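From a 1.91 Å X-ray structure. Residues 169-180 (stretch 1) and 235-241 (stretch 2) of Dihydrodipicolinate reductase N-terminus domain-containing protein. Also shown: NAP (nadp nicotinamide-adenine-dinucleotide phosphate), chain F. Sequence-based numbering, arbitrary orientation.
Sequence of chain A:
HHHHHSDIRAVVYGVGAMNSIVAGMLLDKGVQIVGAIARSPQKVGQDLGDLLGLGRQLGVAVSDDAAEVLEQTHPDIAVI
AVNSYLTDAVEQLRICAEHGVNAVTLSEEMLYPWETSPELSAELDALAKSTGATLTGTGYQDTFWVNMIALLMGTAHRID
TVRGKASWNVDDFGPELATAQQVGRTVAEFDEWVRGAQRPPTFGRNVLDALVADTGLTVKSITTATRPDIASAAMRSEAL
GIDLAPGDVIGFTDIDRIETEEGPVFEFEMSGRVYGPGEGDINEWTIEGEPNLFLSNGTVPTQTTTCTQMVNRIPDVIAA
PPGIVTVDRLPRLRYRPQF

Stretch 1 (169-180) NVDDFGPELATA
Stretch 2 235-241: MRSEALG

Stretch 1 runs from Asn-169 through a 3-10 turn at 170-172 and a loop into a helix starting at Pro-175, with Gly-174 as N-cap. Stretch 2 leaves a strand, 235-237, and turns across that bend; the register is set by Asp-171 and Ala-239, CA atoms 4.9 Å apart. The contact buries 360 Å² and is organised by one carboxylate.

Met-235 stays out of reach. Arg-236, extended (phi/psi -134/138; chi1-chi3 t), barely touches stretch 1; its NH2 instead bridges to Glu-238 OE1 at 3.0 Å, a salt bridge within stretch 2. Ser-237 (-100/110, chi1 t) donates from OG to Asp-171 OD1, 2.9 Å, and weakly accepts Leu-240 N at 3.3 Å, so a small hydroxyl both docks the strand end and ties the turn.

At Glu-238 (-64/-31) the chain bends and its N reaches Asp-171 OD2 at 2.8 Å; chi1 and chi2, both m, lead the acid's end away from stretch 1. Ala-239 (-64/-39) follows, its N 3.0 Å from Asp-171 OD1. Asp-171 (-76/-2) thus takes two consecutive amides, one per oxygen, with chi1 at -87° and chi2 at 6°; its own N is held by Asn-169 OD1, 3.0 Å.

The methyl of Ala-239 points toward stretch 1: CB lies 3.4 Å from Phe-173 O, 3.9 Å from Ala-178 CB and 4.2 Å from Val-170 CG1, a pocket that suits a compact side chain. Leu-240 (-105/-6; chi1 m, chi2 t) then covers the helix, CG 3.7 Å from Ala-178 CB and CD2 4.1 Å from Pro-175 CB. Gly-241 exits at 54/46, a positive phi that favours glycine.

On the bend itself, Gly-174 N binds NAP O1N at 2.8 Å; an ideal CB there would clash with NAP O1A.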

ATOM      1  N   ASN A 169      -2.769 -20.987  -7.698  1.00 26.62           N
ATOM      2  CA  ASN A 169      -2.507 -22.335  -8.245  1.00 24.31           C
ATOM      3  C   ASN A 169      -2.168 -23.299  -7.092  1.00 23.86           C
ATOM      4  O   ASN A 169      -1.109 -23.149  -6.491  1.00 23.74           O
ATOM      5  CB  ASN A 169      -1.381 -22.276  -9.259  1.00 22.30           C
ATOM      6  CG  ASN A 169      -1.155 -23.570  -9.988  1.00 24.12           C
ATOM      7  OD1 ASN A 169      -1.898 -24.531  -9.806  1.00 25.35           O
ATOM      8  ND2 ASN A 169      -0.144 -23.601 -10.830  1.00 26.13           N
ATOM      9  N   VAL A 170      -3.032 -24.287  -6.849  1.00 23.30           N
ATOM     10  CA  VAL A 170      -2.749 -25.438  -5.950  1.00 25.50           C
ATOM     11  C   VAL A 170      -1.320 -25.954  -6.162  1.00 26.73           C
ATOM     12  O   VAL A 170      -0.647 -26.260  -5.186  1.00 24.89           O
ATOM     13  CB  VAL A 170      -3.790 -26.551  -6.161  1.00 24.89           C
ATOM     14  CG1 VAL A 170      -3.307 -27.885  -5.620  1.00 25.71           C
ATOM     15  CG2 VAL A 170      -5.089 -26.160  -5.526  1.00 24.79           C
ATOM     16  N   ASP A 171      -0.867 -26.083  -7.409  1.00 27.67           N
ATOM     17  CA  ASP A 171       0.419 -26.765  -7.707  1.00 27.36           C
ATOM     18  C   ASP A 171       1.614 -25.873  -7.363  1.00 25.57           C
ATOM     19  O   ASP A 171       2.734 -26.342  -7.515  1.00 25.02           O
ATOM     20  CB  ASP A 171       0.449 -27.265  -9.159  1.00 27.02           C
ATOM     21  CG  ASP A 171      -0.167 -28.662  -9.274  1.00 30.63           C
ATOM     22  OD1 ASP A 171      -0.697 -29.170  -8.263  1.00 29.38           O
ATOM     23  OD2 ASP A 171      -0.118 -29.227 -10.384  1.00 32.82           O
ATOM     24  N   ASP A 172       1.398 -24.639  -6.912  1.00 25.59           N
ATOM     25  CA  ASP A 172       2.483 -23.789  -6.350  1.00 25.59           C
ATOM     26  C   ASP A 172       2.738 -24.165  -4.880  1.00 26.65           C
ATOM     27  O   ASP A 172       3.726 -23.674  -4.343  1.00 25.85           O
ATOM     28  CB  ASP A 172       2.159 -22.291  -6.436  1.00 25.32           C
ATOM     29  CG  ASP A 172       2.365 -21.663  -7.804  1.00 26.24           C
ATOM     30  OD1 ASP A 172       2.989 -22.305  -8.684  1.00 27.72           O
ATOM     31  OD2 ASP A 172       1.914 -20.506  -7.978  1.00 27.42           O
ATOM     32  N   PHE A 173       1.873 -24.970  -4.260  1.00 24.81           N
ATOM     33  CA  PHE A 173       1.870 -25.248  -2.797  1.00 26.06           C
ATOM     34  C   PHE A 173       1.854 -26.761  -2.564  1.00 28.92           C
ATOM     35  O   PHE A 173       1.873 -27.539  -3.546  1.00 27.51           O
ATOM     36  CB  PHE A 173       0.673 -24.548  -2.143  1.00 26.26           C
ATOM     37  CG  PHE A 173       0.629 -23.084  -2.497  1.00 23.99           C
ATOM     38  CD1 PHE A 173       1.540 -22.194  -1.936  1.00 23.82           C
ATOM     39  CD2 PHE A 173      -0.272 -22.614  -3.430  1.00 27.48           C
ATOM     40  CE1 PHE A 173       1.521 -20.851  -2.292  1.00 24.96           C
ATOM     41  CE2 PHE A 173      -0.285 -21.272  -3.794  1.00 26.43           C
ATOM     42  CZ  PHE A 173       0.614 -20.399  -3.228  1.00 28.39           C
ATOM     43  N   GLY A 174       1.847 -27.165  -1.290  1.00 28.59           N
ATOM     44  CA  GLY A 174       2.069 -28.563  -0.899  1.00 26.34           C
ATOM     45  C   GLY A 174       0.781 -29.337  -0.678  1.00 28.18           C
ATOM     46  O   GLY A 174      -0.328 -28.800  -0.796  1.00 26.77           O
ATOM     47  N   PRO A 175       0.914 -30.641  -0.327  1.00 28.96           N
ATOM     48  CA  PRO A 175      -0.237 -31.528  -0.138  1.00 28.33           C
ATOM     49  C   PRO A 175      -1.287 -31.076   0.881  1.00 28.56           C
ATOM     50  O   PRO A 175      -2.481 -31.403   0.692  1.00 28.30           O
ATOM     51  CB  PRO A 175       0.397 -32.835   0.378  1.00 30.64           C
ATOM     52  CG  PRO A 175       1.815 -32.794  -0.129  1.00 29.81           C
ATOM     53  CD  PRO A 175       2.198 -31.328  -0.136  1.00 27.97           C
ATOM     54  N   GLU A 176      -0.869 -30.379   1.949  1.00 27.37           N
ATOM     55  CA  GLU A 176      -1.831 -29.937   2.991  1.00 25.52           C
ATOM     56  C   GLU A 176      -2.903 -29.091   2.284  1.00 26.71           C
ATOM     57  O   GLU A 176      -4.093 -29.305   2.533  1.00 25.18           O
ATOM     58  CB  GLU A 176      -1.129 -29.164   4.112  1.00 25.84           C
ATOM     59  CG  GLU A 176      -2.095 -28.504   5.089  1.00 25.69           C
ATOM     60  CD  GLU A 176      -2.843 -29.457   6.007  1.00 28.14           C
ATOM     61  OE1 GLU A 176      -2.340 -30.559   6.210  1.00 32.13           O
ATOM     62  OE2 GLU A 176      -3.934 -29.122   6.465  1.00 30.75           O
ATOM     63  N   LEU A 177      -2.495 -28.133   1.460  1.00 25.59           N
ATOM     64  CA  LEU A 177      -3.442 -27.161   0.843  1.00 26.17           C
ATOM     65  C   LEU A 177      -4.204 -27.849  -0.299  1.00 22.23           C
ATOM     66  O   LEU A 177      -5.411 -27.668  -0.367  1.00 26.59           O
ATOM     67  CB  LEU A 177      -2.667 -25.928   0.372  1.00 24.03           C
ATOM     68  CG  LEU A 177      -3.501 -24.782  -0.192  1.00 25.66           C
ATOM     69  CD1 LEU A 177      -4.692 -24.452   0.685  1.00 25.83           C
ATOM     70  CD2 LEU A 177      -2.635 -23.561  -0.416  1.00 25.36           C
ATOM     71  N   ALA A 178      -3.528 -28.672  -1.096  1.00 27.05           N
ATOM     72  CA  ALA A 178      -4.117 -29.407  -2.253  1.00 27.55           C
ATOM     73  C   ALA A 178      -5.241 -30.309  -1.741  1.00 31.25           C
ATOM     74  O   ALA A 178      -6.348 -30.272  -2.285  1.00 27.82           O
ATOM     75  CB  ALA A 178      -3.054 -30.172  -3.009  1.00 27.50           C
ATOM     76  N   THR A 179      -5.003 -31.027  -0.653  1.00 27.80           N
ATOM     77  CA  THR A 179      -6.026 -31.908  -0.036  1.00 28.23           C
ATOM     78  C   THR A 179      -7.172 -31.060   0.517  1.00 27.94           C
ATOM     79  O   THR A 179      -8.319 -31.440   0.336  1.00 29.14           O
ATOM     80  CB  THR A 179      -5.402 -32.804   1.040  1.00 30.11           C
ATOM     81  OG1 THR A 179      -4.385 -33.545   0.377  1.00 28.82           O
ATOM     82  CG2 THR A 179      -6.412 -33.716   1.692  1.00 31.41           C
ATOM     83  N   ALA A 180      -6.892 -29.939   1.170  1.00 28.76           N
ATOM     84  CA  ALA A 180      -7.947 -29.070   1.726  1.00 27.03           C
ATOM     85  C   ALA A 180      -8.776 -28.405   0.607  1.00 27.32           C
ATOM     86  O   ALA A 180      -9.907 -27.993   0.863  1.00 28.02           O
ATOM     87  CB  ALA A 180      -7.339 -28.064   2.653  1.00 29.39           C
ATOM     88  N   MET A 235      -5.802 -33.561 -16.713  1.00 42.07           N
ATOM     89  CA  MET A 235      -4.733 -32.723 -16.104  1.00 40.91           C
ATOM     90  C   MET A 235      -3.948 -33.585 -15.118  1.00 39.81           C
ATOM     91  O   MET A 235      -4.331 -34.733 -14.861  1.00 39.40           O
ATOM     92  CB  MET A 235      -5.308 -31.551 -15.302  1.00 40.61           C
ATOM     93  CG  MET A 235      -6.501 -30.927 -15.916  1.00 38.19           C
ATOM     94  SD  MET A 235      -7.175 -29.588 -14.942  1.00 35.48           S
ATOM     95  CE  MET A 235      -5.715 -28.583 -14.629  1.00 41.74           C
ATOM     96  N   ARG A 236      -2.923 -33.014 -14.524  1.00 40.87           N
ATOM     97  CA  ARG A 236      -2.084 -33.644 -13.491  1.00 40.55           C
ATOM     98  C   ARG A 236      -1.910 -32.602 -12.385  1.00 38.39           C
ATOM     99  O   ARG A 236      -1.773 -31.420 -12.721  1.00 35.53           O
ATOM    100  CB  ARG A 236      -0.733 -34.085 -14.073  1.00 44.80           C
ATOM    101  CG  ARG A 236       0.063 -34.919 -13.081  1.00 49.45           C
ATOM    102  CD  ARG A 236       1.178 -35.748 -13.648  1.00 50.98           C
ATOM    103  NE  ARG A 236       1.396 -36.904 -12.777  1.00 58.03           N
ATOM    104  CZ  ARG A 236       2.097 -36.891 -11.655  1.00 57.79           C
ATOM    105  NH1 ARG A 236       2.217 -37.994 -10.942  1.00 57.84           N
ATOM    106  NH2 ARG A 236       2.686 -35.780 -11.243  1.00 66.77           N
ATOM    107  N   SER A 237      -1.996 -33.013 -11.126  1.00 32.24           N
ATOM    108  CA  SER A 237      -1.619 -32.178  -9.956  1.00 31.31           C
ATOM    109  C   SER A 237      -0.231 -32.605  -9.518  1.00 31.95           C
ATOM    110  O   SER A 237      -0.088 -33.739  -9.018  1.00 33.97           O
ATOM    111  CB  SER A 237      -2.590 -32.308  -8.823  1.00 33.88           C
ATOM    112  OG  SER A 237      -2.079 -31.666  -7.663  1.00 30.42           O
ATOM    113  N   GLU A 238       0.763 -31.749  -9.720  1.00 32.58           N
ATOM    114  CA  GLU A 238       2.133 -31.970  -9.196  1.00 35.19           C
ATOM    115  C   GLU A 238       2.088 -31.963  -7.663  1.00 33.71           C
ATOM    116  O   GLU A 238       2.904 -32.675  -7.045  1.00 34.65           O
ATOM    117  CB  GLU A 238       3.114 -30.958  -9.787  1.00 38.94           C
ATOM    118  CG  GLU A 238       3.391 -31.200 -11.259  1.00 46.44           C
ATOM    119  CD  GLU A 238       3.755 -32.634 -11.614  1.00 50.59           C
ATOM    120  OE1 GLU A 238       3.160 -33.172 -12.577  1.00 59.77           O
ATOM    121  OE2 GLU A 238       4.624 -33.221 -10.927  1.00 50.09           O
ATOM    122  N   ALA A 239       1.185 -31.214  -7.034  1.00 31.44           N
ATOM    123  CA  ALA A 239       1.158 -31.122  -5.554  1.00 33.28           C
ATOM    124  C   ALA A 239       0.829 -32.500  -4.952  1.00 34.29           C
ATOM    125  O   ALA A 239       1.402 -32.828  -3.904  1.00 35.09           O
ATOM    126  CB  ALA A 239       0.184 -30.072  -5.091  1.00 32.74           C
ATOM    127  N   LEU A 240      -0.088 -33.260  -5.561  1.00 33.14           N
ATOM    128  CA  LEU A 240      -0.509 -34.584  -5.029  1.00 31.93           C
ATOM    129  C   LEU A 240       0.092 -35.745  -5.832  1.00 32.55           C
ATOM    130  O   LEU A 240      -0.024 -36.879  -5.380  1.00 35.65           O
ATOM    131  CB  LEU A 240      -2.039 -34.619  -4.977  1.00 35.18           C
ATOM    132  CG  LEU A 240      -2.651 -33.721  -3.900  1.00 30.39           C
ATOM    133  CD1 LEU A 240      -4.158 -33.706  -3.974  1.00 30.01           C
ATOM    134  CD2 LEU A 240      -2.201 -34.132  -2.515  1.00 31.55           C
ATOM    135  N   GLY A 241       0.782 -35.474  -6.932  1.00 35.97           N
ATOM    136  CA  GLY A 241       1.282 -36.494  -7.868  1.00 37.38           C
ATOM    137  C   GLY A 241       0.167 -37.402  -8.343  1.00 39.21           C
ATOM    138  O   GLY A 241       0.382 -38.610  -8.349  1.00 43.94           O
TER
HETATM  139  PA  NAP F 402       2.871 -28.723   2.762  1.00 26.75           P
HETATM  140  O1A NAP F 402       3.927 -28.764   1.761  1.00 26.25           O
HETATM  141  O2A NAP F 402       1.782 -29.826   2.913  1.00 25.71           O
HETATM  142  O5B NAP F 402       3.622 -28.536   4.200  1.00 29.38           O
HETATM  143  C5B NAP F 402       2.964 -28.749   5.456  1.00 29.66           C
HETATM  144  C4B NAP F 402       4.009 -29.210   6.463  1.00 32.85           C
HETATM  145  O4B NAP F 402       3.443 -29.374   7.761  1.00 33.64           O
HETATM  146  C3B NAP F 402       4.696 -30.559   6.120  1.00 34.37           C
HETATM  147  O3B NAP F 402       6.113 -30.277   6.216  1.00 34.47           O
HETATM  148  C2B NAP F 402       4.307 -31.539   7.224  1.00 38.56           C
HETATM  149  O2B NAP F 402       5.385 -32.401   7.650  1.00 41.17           O
HETATM  150  C1B NAP F 402       4.093 -30.555   8.333  1.00 33.78           C
HETATM  151  N9A NAP F 402       3.246 -30.966   9.451  1.00 37.01           N
HETATM  152  C8A NAP F 402       1.958 -31.364   9.450  1.00 33.26           C
HETATM  153  N7A NAP F 402       1.574 -31.550  10.718  1.00 34.98           N
HETATM  154  C5A NAP F 402       2.604 -31.184  11.517  1.00 37.22           C
HETATM  155  C6A NAP F 402       2.891 -31.094  12.971  1.00 38.30           C
HETATM  156  N6A NAP F 402       1.977 -31.436  13.870  1.00 40.84           N
HETATM  157  N1A NAP F 402       4.094 -30.675  13.360  1.00 37.82           N
HETATM  158  C2A NAP F 402       5.066 -30.302  12.503  1.00 38.14           C
HETATM  159  N3A NAP F 402       4.900 -30.345  11.161  1.00 37.50           N
HETATM  160  C4A NAP F 402       3.711 -30.805  10.677  1.00 34.81           C
HETATM  161  O3  NAP F 402       1.986 -27.341   2.651  1.00 27.67           O
HETATM  162  PN  NAP F 402       2.595 -25.838   2.302  1.00 25.24           P
HETATM  163  O1N NAP F 402       2.396 -25.452   0.869  1.00 27.32           O
HETATM  164  O2N NAP F 402       3.959 -25.676   2.876  1.00 24.96           O
HETATM  165  O5D NAP F 402       1.477 -25.127   3.197  1.00 24.22           O
HETATM  166  C5D NAP F 402       1.398 -25.162   4.627  1.00 25.52           C
HETATM  167  C4D NAP F 402       0.264 -24.361   5.203  1.00 26.50           C
HETATM  168  O4D NAP F 402       0.517 -22.950   4.900  1.00 27.28           O
HETATM  169  C3D NAP F 402      -1.059 -24.782   4.628  1.00 25.18           C
HETATM  170  O3D NAP F 402      -2.084 -24.842   5.602  1.00 23.76           O
HETATM  171  C2D NAP F 402      -1.355 -23.670   3.612  1.00 25.39           C
HETATM  172  O2D NAP F 402      -2.769 -23.578   3.392  1.00 24.89           O
HETATM  173  C1D NAP F 402      -0.674 -22.449   4.296  1.00 26.95           C
HETATM  174  N1N NAP F 402      -0.321 -21.400   3.323  1.00 23.74           N
HETATM  175  C2N NAP F 402      -0.711 -20.167   3.583  1.00 24.60           C
HETATM  176  C3N NAP F 402      -0.452 -19.162   2.662  1.00 24.38           C
HETATM  177  C7N NAP F 402      -0.836 -17.726   2.942  1.00 26.19           C
HETATM  178  O7N NAP F 402      -0.710 -16.943   2.000  1.00 26.83           O
HETATM  179  N7N NAP F 402      -1.249 -17.330   4.159  1.00 24.85           N
HETATM  180  C4N NAP F 402       0.230 -19.477   1.487  1.00 22.74           C
HETATM  181  C5N NAP F 402       0.637 -20.784   1.238  1.00 23.77           C
HETATM  182  C6N NAP F 402       0.341 -21.721   2.197  1.00 22.34           C
HETATM  183  P2B NAP F 402       6.065 -33.468   6.675  1.00 38.72           P
HETATM  184  O1X NAP F 402       6.828 -32.723   5.617  1.00 35.82           O
HETATM  185  O2X NAP F 402       7.130 -34.142   7.537  1.00 37.48           O
HETATM  186  O3X NAP F 402       4.819 -34.270   6.286  1.00 43.32           O